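Local coordinates for epoxide hydrolase (Aspergillus niger, PDB 3G02), which probably hydrolyses epoxides to vicinal diols, here as a laboratory-evolved variant selected for enantioselectivity, at residues I112-G117 and V123-I128; Q130-E135 and E384-L389. The protein carries 9 engineered substitutions. All coordinates share one frame; numbering follows the deposited sequence.

Contact 1 of 2, residues I112-G117 and V123-I128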
ATOM      1  N   ILE A 112     -14.472  27.719  18.295  1.00 12.77           N
ATOM      2  CA  ILE A 112     -14.323  26.286  18.043  1.00 12.22           C
ATOM      3  C   ILE A 112     -13.494  26.088  16.779  1.00 11.52           C
ATOM      4  O   ILE A 112     -13.747  26.733  15.763  1.00 11.99           O
ATOM      5  CB  ILE A 112     -15.695  25.564  17.866  1.00 12.22           C
ATOM      6  CG1 ILE A 112     -16.660  25.899  19.010  1.00 12.53           C
ATOM      7  CG2 ILE A 112     -15.501  24.044  17.783  1.00 12.83           C
ATOM      8  CD1 ILE A 112     -18.097  25.457  18.752  1.00 12.28           C
ATOM      9  N   ALA A 113     -12.500  25.204  16.858  1.00 11.00           N
ATOM     10  CA  ALA A 113     -11.810  24.728  15.656  1.00 10.23           C
ATOM     11  C   ALA A 113     -12.227  23.291  15.402  1.00  9.92           C
ATOM     12  O   ALA A 113     -12.238  22.471  16.316  1.00  9.82           O
ATOM     13  CB  ALA A 113     -10.294  24.827  15.807  1.00 10.58           C
ATOM     14  N   LEU A 114     -12.571  23.005  14.151  1.00  9.47           N
ATOM     15  CA  LEU A 114     -13.028  21.676  13.757  1.00  9.27           C
ATOM     16  C   LEU A 114     -11.976  21.070  12.841  1.00  8.97           C
ATOM     17  O   LEU A 114     -11.595  21.678  11.841  1.00  8.56           O
ATOM     18  CB  LEU A 114     -14.399  21.754  13.067  1.00  9.76           C
ATOM     19  CG  LEU A 114     -15.520  22.394  13.907  1.00 10.60           C
ATOM     20  CD1 LEU A 114     -15.673  23.873  13.588  1.00 11.54           C
ATOM     21  CD2 LEU A 114     -16.846  21.677  13.699  1.00 11.39           C
ATOM     22  N   LEU A 115     -11.515  19.876  13.205  1.00  8.49           N
ATOM     23  CA  LEU A 115     -10.315  19.290  12.613  1.00  8.36           C
ATOM     24  C   LEU A 115     -10.579  18.036  11.797  1.00  7.96           C
ATOM     25  O   LEU A 115     -11.075  17.033  12.321  1.00  7.89           O
ATOM     26  CB  LEU A 115      -9.275  18.980  13.694  1.00  8.41           C
ATOM     27  CG  LEU A 115      -8.888  20.099  14.665  1.00  8.65           C
ATOM     28  CD1 LEU A 115      -7.784  19.600  15.583  1.00  9.10           C
ATOM     29  CD2 LEU A 115      -8.441  21.353  13.927  1.00  9.14           C
ATOM     30  N   HIS A 116     -10.218  18.111  10.518  1.00  7.57           N
ATOM     31  CA  HIS A 116     -10.347  16.994   9.594  1.00  7.78           C
ATOM     32  C   HIS A 116      -9.196  15.991   9.751  1.00  7.70           C
ATOM     33  O   HIS A 116      -8.268  16.196  10.537  1.00  7.81           O
ATOM     34  CB  HIS A 116     -10.417  17.532   8.153  1.00  7.72           C
ATOM     35  CG  HIS A 116      -9.090  17.938   7.585  1.00  8.05           C
ATOM     36  ND1 HIS A 116      -8.673  19.251   7.504  1.00  9.64           N
ATOM     37  CD2 HIS A 116      -8.089  17.194   7.062  1.00  6.05           C
ATOM     38  CE1 HIS A 116      -7.466  19.294   6.959  1.00  5.41           C
ATOM     39  NE2 HIS A 116      -7.090  18.057   6.686  1.00  9.56           N
ATOM     40  N   GLY A 117      -9.266  14.907   8.986  1.00  7.47           N
ATOM     41  CA  GLY A 117      -8.176  13.942   8.896  1.00  7.19           C
ATOM     42  C   GLY A 117      -7.945  13.548   7.447  1.00  6.75           C
ATOM     43  O   GLY A 117      -8.165  14.351   6.526  1.00  6.90           O
ATOM     44  N   VAL A 123     -13.256  20.936   3.566  0.50  8.16           N
ATOM     45  CA  VAL A 123     -14.512  20.856   2.823  0.50  8.12           C
ATOM     46  C   VAL A 123     -15.522  19.955   3.531  0.50  8.46           C
ATOM     47  O   VAL A 123     -16.728  20.182   3.456  0.50  8.76           O
ATOM     48  CB  VAL A 123     -14.268  20.355   1.377  0.50  7.85           C
ATOM     49  CG1 VAL A 123     -15.558  20.377   0.559  0.50  7.86           C
ATOM     50  CG2 VAL A 123     -13.208  21.206   0.699  0.50  7.85           C
ATOM     51  N   GLU A 124     -15.027  18.941   4.233  0.50  8.60           N
ATOM     52  CA  GLU A 124     -15.905  18.030   4.959  0.50  8.92           C
ATOM     53  C   GLU A 124     -16.841  18.738   5.929  0.50  8.82           C
ATOM     54  O   GLU A 124     -17.895  18.200   6.278  0.50  8.35           O
ATOM     55  CB  GLU A 124     -15.088  16.998   5.717  0.50  9.18           C
ATOM     56  CG  GLU A 124     -14.385  16.020   4.825  0.50 10.58           C
ATOM     57  CD  GLU A 124     -13.627  14.978   5.611  0.50 11.71           C
ATOM     58  OE1 GLU A 124     -12.956  15.344   6.598  0.50 13.03           O
ATOM     59  OE2 GLU A 124     -13.699  13.793   5.236  0.50 12.45           O
ATOM     60  N   PHE A 125     -16.451  19.927   6.380  1.00  8.92           N
ATOM     61  CA  PHE A 125     -17.258  20.676   7.333  1.00  8.89           C
ATOM     62  C   PHE A 125     -18.207  21.679   6.694  1.00  8.95           C
ATOM     63  O   PHE A 125     -18.953  22.354   7.402  1.00  8.94           O
ATOM     64  CB  PHE A 125     -16.361  21.348   8.382  1.00  8.66           C
ATOM     65  CG  PHE A 125     -15.717  20.374   9.324  1.00  7.97           C
ATOM     66  CD1 PHE A 125     -16.447  19.824  10.374  1.00  7.94           C
ATOM     67  CD2 PHE A 125     -14.389  19.984   9.153  1.00  8.38           C
ATOM     68  CE1 PHE A 125     -15.869  18.906  11.246  1.00  8.96           C
ATOM     69  CE2 PHE A 125     -13.800  19.070  10.020  1.00  8.42           C
ATOM     70  CZ  PHE A 125     -14.540  18.530  11.069  1.00  9.02           C
ATOM     71  N   TYR A 126     -18.189  21.768   5.365  1.00  9.20           N
ATOM     72  CA  TYR A 126     -19.061  22.709   4.657  1.00  9.20           C
ATOM     73  C   TYR A 126     -20.562  22.477   4.904  1.00  9.50           C
ATOM     74  O   TYR A 126     -21.279  23.441   5.154  1.00  9.28           O
ATOM     75  CB  TYR A 126     -18.726  22.780   3.162  1.00  9.43           C
ATOM     76  CG  TYR A 126     -17.721  23.869   2.817  1.00  9.12           C
ATOM     77  CD1 TYR A 126     -16.643  24.157   3.666  1.00 10.08           C
ATOM     78  CD2 TYR A 126     -17.842  24.604   1.638  1.00  9.58           C
ATOM     79  CE1 TYR A 126     -15.724  25.155   3.351  1.00  9.72           C
ATOM     80  CE2 TYR A 126     -16.923  25.597   1.314  1.00  9.75           C
ATOM     81  CZ  TYR A 126     -15.875  25.869   2.176  1.00  9.74           C
ATOM     82  OH  TYR A 126     -14.970  26.855   1.853  1.00 10.22           O
ATOM     83  N   PRO A 127     -21.045  21.214   4.839  1.00  9.23           N
ATOM     84  CA  PRO A 127     -22.450  21.010   5.218  1.00  9.38           C
ATOM     85  C   PRO A 127     -22.815  21.569   6.596  1.00  9.48           C
ATOM     86  O   PRO A 127     -23.880  22.177   6.741  1.00 10.04           O
ATOM     87  CB  PRO A 127     -22.599  19.484   5.169  1.00  9.11           C
ATOM     88  CG  PRO A 127     -21.650  19.089   4.083  1.00  9.36           C
ATOM     89  CD  PRO A 127     -20.439  19.951   4.367  1.00  9.53           C
ATOM     90  N   ILE A 128     -21.939  21.395   7.585  1.00  9.25           N
ATOM     91  CA  ILE A 128     -22.179  21.946   8.924  1.00  9.42           C
ATOM     92  C   ILE A 128     -22.128  23.481   8.933  1.00  9.60           C
ATOM     93  O   ILE A 128     -22.983  24.132   9.539  1.00  9.95           O
ATOM     94  CB  ILE A 128     -21.234  21.322   9.983  1.00  9.16           C
ATOM     95  CG1 ILE A 128     -21.680  19.886  10.286  1.00  9.60           C
ATOM     96  CG2 ILE A 128     -21.185  22.179  11.259  1.00  9.90           C
ATOM     97  CD1 ILE A 128     -20.754  19.106  11.197  1.00  9.81           C
TER
HETATM   98  O   HOH W   1     -11.364  13.496   7.680  1.00 12.60           O
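L114 lies over one face of the F125 ring, at the start of the beta-alpha-beta crossover that runs from strand 110-115 through helix 126-135 to strand 143-148. This unit belongs to the alpha/beta hydrolase fold. The touching atom of L114 is CB, which stands 3.8 Å from the centroid of the F125 ring. The approach is only 14° off the ring normal, so this is a CH-pi contact over the middle of the face. L114 CG is turned anti to the carbonyl carbon (chi1 -58°). Together with chi2, this sets L114 CD2 above and just outside the CD1-CE1 edge, 3.8 Å from F125 CD1. F125 CE2 reaches H116 N at 3.7 Å. Here the backbone meets the ring at its edge: L115 O and H116 N lie in the ring plane. The ring thus packs with one face on L114 and one edge on the backbone at the strand end. H116 CB points toward the 3-10 turn 123-125. H116 CG sits between the backbone N and the carbonyl carbon (chi1 78°), and the imidazole leads away. Its ND1 makes a weak hydrogen bond to P148 O, and the ring meets Y153 edge-to-face. All the touching residues are buried. G117 lies next to D193, the predicted nucleophile, so the loop after the strand borders the probable active site. No direct hydrogen bond joins the two segments. In the conformer of E124 given, one of two modelled, H116 CB touches the carboxylate and a water donates to E124 OE1 at 2.7 Å. The same water accepts from G117 N at 2.8 Å.

Contact 2 of 2, residues Q130-E135 and E384-L389; sequences QLFREE and ELKTDL
K386 reaches from helix 382-396 to helix 126-135, where its ammonium group meets E135 and its methylene chain packs on F132 and L131. The two short segments cross at 67°, with their axes 11.4 Å apart, and the lysine spans this gap. K386 NZ donates to E135 OE1 at 2.7 Å, a salt bridge. The lysine comes in on the syn side of that oxygen, 15° out of the carboxylate plane. The two side chains arrive from opposite directions. The lysine is extended as far as CE and then bends (chi4 -66°), which turns NZ to the carboxylate while CE stays over F132. K386 CE sits 3.6 Å from the centroid of the F132 ring, almost on its normal. K386 NZ lies over the same face, 4.8 Å from the F132 centroid, a longer cation-pi contact. K386 CD also packs on L131 CB at 3.6 Å. A separate polar chain runs along helix 126-135. Q130 NE2 donates to E134 OE2 at 3.0 Å, from above the carboxylate plane. Q130 OE1 takes a weak bond from R133 NH2, and R133 NH1 donates to S84 O. On the other helix, D388 OD2 is satisfied by H370 NE2 and S344 OG, and E384 OE2 pairs with R381. The contact is mixed in character: apolar carbons of K386 meet buried L131 and F132, and its charge meets the exposed E135. The carboxylate and the ring face should both help to stabilise the lysine in its charged form, near the protein surface.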
ATOM      1  N   GLN A 130     -22.863  25.376   6.469  1.00 10.57           N
ATOM      2  CA  GLN A 130     -24.088  25.794   5.787  1.00 11.45           C
ATOM      3  C   GLN A 130     -25.278  25.810   6.743  1.00 11.33           C
ATOM      4  O   GLN A 130     -26.057  26.766   6.751  1.00 11.51           O
ATOM      5  CB  GLN A 130     -24.371  24.894   4.580  1.00 11.45           C
ATOM      6  CG  GLN A 130     -25.635  25.277   3.791  1.00 13.83           C
ATOM      7  CD  GLN A 130     -25.550  26.658   3.143  1.00 17.76           C
ATOM      8  OE1 GLN A 130     -24.476  27.110   2.742  1.00 20.63           O
ATOM      9  NE2 GLN A 130     -26.694  27.325   3.027  1.00 19.83           N
ATOM     10  N   LEU A 131     -25.400  24.767   7.560  1.00 11.35           N
ATOM     11  CA  LEU A 131     -26.471  24.702   8.548  1.00 11.44           C
ATOM     12  C   LEU A 131     -26.400  25.896   9.499  1.00 11.53           C
ATOM     13  O   LEU A 131     -27.415  26.538   9.769  1.00 11.62           O
ATOM     14  CB  LEU A 131     -26.423  23.384   9.323  1.00 11.59           C
ATOM     15  CG  LEU A 131     -26.748  22.100   8.552  1.00 11.65           C
ATOM     16  CD1 LEU A 131     -26.367  20.891   9.383  1.00 12.04           C
ATOM     17  CD2 LEU A 131     -28.220  22.033   8.141  1.00 12.42           C
ATOM     18  N   PHE A 132     -25.198  26.209   9.979  1.00 11.79           N
ATOM     19  CA  PHE A 132     -25.017  27.362  10.859  1.00 12.03           C
ATOM     20  C   PHE A 132     -25.392  28.684  10.193  1.00 12.73           C
ATOM     21  O   PHE A 132     -26.085  29.507  10.800  1.00 12.68           O
ATOM     22  CB  PHE A 132     -23.587  27.424  11.403  1.00 11.93           C
ATOM     23  CG  PHE A 132     -23.377  26.605  12.644  1.00 11.93           C
ATOM     24  CD1 PHE A 132     -23.885  27.036  13.870  1.00 11.76           C
ATOM     25  CD2 PHE A 132     -22.670  25.409  12.598  1.00 11.82           C
ATOM     26  CE1 PHE A 132     -23.697  26.287  15.032  1.00 12.22           C
ATOM     27  CE2 PHE A 132     -22.472  24.657  13.755  1.00 12.06           C
ATOM     28  CZ  PHE A 132     -22.987  25.095  14.974  1.00 12.58           C
ATOM     29  N   ARG A 133     -24.948  28.880   8.951  1.00 13.02           N
ATOM     30  CA  ARG A 133     -25.232  30.111   8.209  1.00 13.88           C
ATOM     31  C   ARG A 133     -26.725  30.269   7.904  1.00 13.88           C
ATOM     32  O   ARG A 133     -27.233  31.389   7.828  1.00 14.30           O
ATOM     33  CB  ARG A 133     -24.413  30.171   6.916  1.00 14.29           C
ATOM     34  CG  ARG A 133     -24.516  31.496   6.177  1.00 16.17           C
ATOM     35  CD  ARG A 133     -23.371  31.689   5.208  1.00 18.57           C
ATOM     36  NE  ARG A 133     -23.431  30.766   4.077  1.00 20.77           N
ATOM     37  CZ  ARG A 133     -22.529  30.731   3.099  1.00 21.41           C
ATOM     38  NH1 ARG A 133     -21.497  31.565   3.118  1.00 22.14           N
ATOM     39  NH2 ARG A 133     -22.660  29.861   2.105  1.00 22.16           N
ATOM     40  N   GLU A 134     -27.413  29.144   7.719  1.00 13.69           N
ATOM     41  CA  GLU A 134     -28.854  29.141   7.470  1.00 13.79           C
ATOM     42  C   GLU A 134     -29.659  29.499   8.717  1.00 13.42           C
ATOM     43  O   GLU A 134     -30.781  30.003   8.615  1.00 13.18           O
ATOM     44  CB  GLU A 134     -29.302  27.770   6.962  1.00 14.03           C
ATOM     45  CG  GLU A 134     -28.949  27.510   5.512  1.00 15.85           C
ATOM     46  CD  GLU A 134     -29.157  26.069   5.087  1.00 17.48           C
ATOM     47  OE1 GLU A 134     -29.256  25.178   5.960  1.00 18.00           O
ATOM     48  OE2 GLU A 134     -29.214  25.831   3.863  1.00 20.80           O
ATOM     49  N   GLU A 135     -29.073  29.241   9.884  1.00 13.13           N
ATOM     50  CA  GLU A 135     -29.790  29.265  11.157  1.00 12.89           C
ATOM     51  C   GLU A 135     -29.442  30.455  12.045  1.00 12.71           C
ATOM     52  O   GLU A 135     -30.066  30.659  13.086  1.00 12.10           O
ATOM     53  CB  GLU A 135     -29.529  27.964  11.912  1.00 13.32           C
ATOM     54  CG  GLU A 135     -30.179  26.757  11.255  1.00 13.81           C
ATOM     55  CD  GLU A 135     -29.628  25.435  11.754  1.00 15.52           C
ATOM     56  OE1 GLU A 135     -29.114  25.381  12.891  1.00 15.77           O
ATOM     57  OE2 GLU A 135     -29.704  24.446  10.995  1.00 16.83           O
ATOM     58  N   GLU A 384     -26.596  15.687  12.857  1.00 12.02           N
ATOM     59  CA  GLU A 384     -26.336  14.983  14.106  1.00 12.16           C
ATOM     60  C   GLU A 384     -25.052  15.475  14.772  1.00 12.13           C
ATOM     61  O   GLU A 384     -25.031  15.744  15.975  1.00 12.02           O
ATOM     62  CB  GLU A 384     -26.268  13.469  13.870  1.00 12.60           C
ATOM     63  CG  GLU A 384     -27.620  12.803  13.626  1.00 14.59           C
ATOM     64  CD  GLU A 384     -28.157  12.984  12.208  1.00 17.56           C
ATOM     65  OE1 GLU A 384     -27.422  13.463  11.309  1.00 17.67           O
ATOM     66  OE2 GLU A 384     -29.337  12.640  11.992  1.00 20.21           O
ATOM     67  N   LEU A 385     -23.985  15.603  13.988  1.00 11.92           N
ATOM     68  CA  LEU A 385     -22.712  16.054  14.537  1.00 11.86           C
ATOM     69  C   LEU A 385     -22.800  17.501  15.034  1.00 11.86           C
ATOM     70  O   LEU A 385     -22.310  17.818  16.121  1.00 11.98           O
ATOM     71  CB  LEU A 385     -21.579  15.879  13.515  1.00 11.54           C
ATOM     72  CG  LEU A 385     -20.154  16.082  14.058  1.00 11.69           C
ATOM     73  CD1 LEU A 385     -19.822  15.079  15.174  1.00 12.33           C
ATOM     74  CD2 LEU A 385     -19.119  16.011  12.943  1.00 12.09           C
ATOM     75  N   LYS A 386     -23.440  18.361  14.243  1.00 11.65           N
ATOM     76  CA  LYS A 386     -23.677  19.752  14.636  1.00 11.99           C
ATOM     77  C   LYS A 386     -24.477  19.845  15.932  1.00 12.28           C
ATOM     78  O   LYS A 386     -24.125  20.607  16.831  1.00 12.03           O
ATOM     79  CB  LYS A 386     -24.399  20.512  13.521  1.00 12.16           C
ATOM     80  CG  LYS A 386     -24.834  21.917  13.905  1.00 12.70           C
ATOM     81  CD  LYS A 386     -25.383  22.661  12.713  1.00 13.25           C
ATOM     82  CE  LYS A 386     -26.149  23.901  13.146  1.00 14.09           C
ATOM     83  NZ  LYS A 386     -27.385  23.539  13.897  1.00 14.94           N
ATOM     84  N   THR A 387     -25.556  19.072  16.016  1.00 12.62           N
ATOM     85  CA  THR A 387     -26.416  19.073  17.197  1.00 12.93           C
ATOM     86  C   THR A 387     -25.657  18.610  18.437  1.00 12.78           C
ATOM     87  O   THR A 387     -25.779  19.216  19.504  1.00 12.84           O
ATOM     88  CB  THR A 387     -27.680  18.217  16.957  1.00 12.90           C
ATOM     89  OG1 THR A 387     -28.469  18.834  15.931  1.00 14.12           O
ATOM     90  CG2 THR A 387     -28.525  18.086  18.224  1.00 14.44           C
ATOM     91  N   ASP A 388     -24.863  17.549  18.290  1.00 12.45           N
ATOM     92  CA  ASP A 388     -24.035  17.049  19.390  1.00 12.48           C
ATOM     93  C   ASP A 388     -23.019  18.083  19.849  1.00 12.64           C
ATOM     94  O   ASP A 388     -22.873  18.321  21.049  1.00 12.65           O
ATOM     95  CB  ASP A 388     -23.301  15.771  18.986  1.00 12.41           C
ATOM     96  CG  ASP A 388     -24.220  14.572  18.873  1.00 13.52           C
ATOM     97  OD1 ASP A 388     -25.452  14.719  19.057  1.00 14.20           O
ATOM     98  OD2 ASP A 388     -23.697  13.474  18.589  1.00 15.16           O
ATOM     99  N   LEU A 389     -22.324  18.701  18.895  1.00 12.41           N
ATOM    100  CA  LEU A 389     -21.321  19.718  19.222  1.00 12.48           C
ATOM    101  C   LEU A 389     -21.953  20.877  19.977  1.00 12.84           C
ATOM    102  O   LEU A 389     -21.424  21.310  21.001  1.00 12.67           O
ATOM    103  CB  LEU A 389     -20.600  20.230  17.969  1.00 12.40           C
ATOM    104  CG  LEU A 389     -19.594  21.378  18.167  1.00 12.25           C
ATOM    105  CD1 LEU A 389     -18.419  20.965  19.066  1.00 12.77           C
ATOM    106  CD2 LEU A 389     -19.093  21.905  16.824  1.00 12.34           C
TER

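Contacts 1 and 2 lie in series along the chain, with centres about 11 Å apart, and both use helix 126-135. Contact 1 sets the 3-10 turn that leads into this helix against strand 110-115, in the central mixed sheet, and the loop after it. Contact 2 sets the later part of the helix against helix 382-396, close to the C-terminus. The two contacts touch directly: L114 CD2 packs on L389 CD2 at 3.9 Å, and I128 CD1 packs on L385 CD2 at 3.9 Å. I112 also packs on L389. This packing links the buried contact 1 to the more exposed contact 2, and ties the C-terminal helix to the crossover.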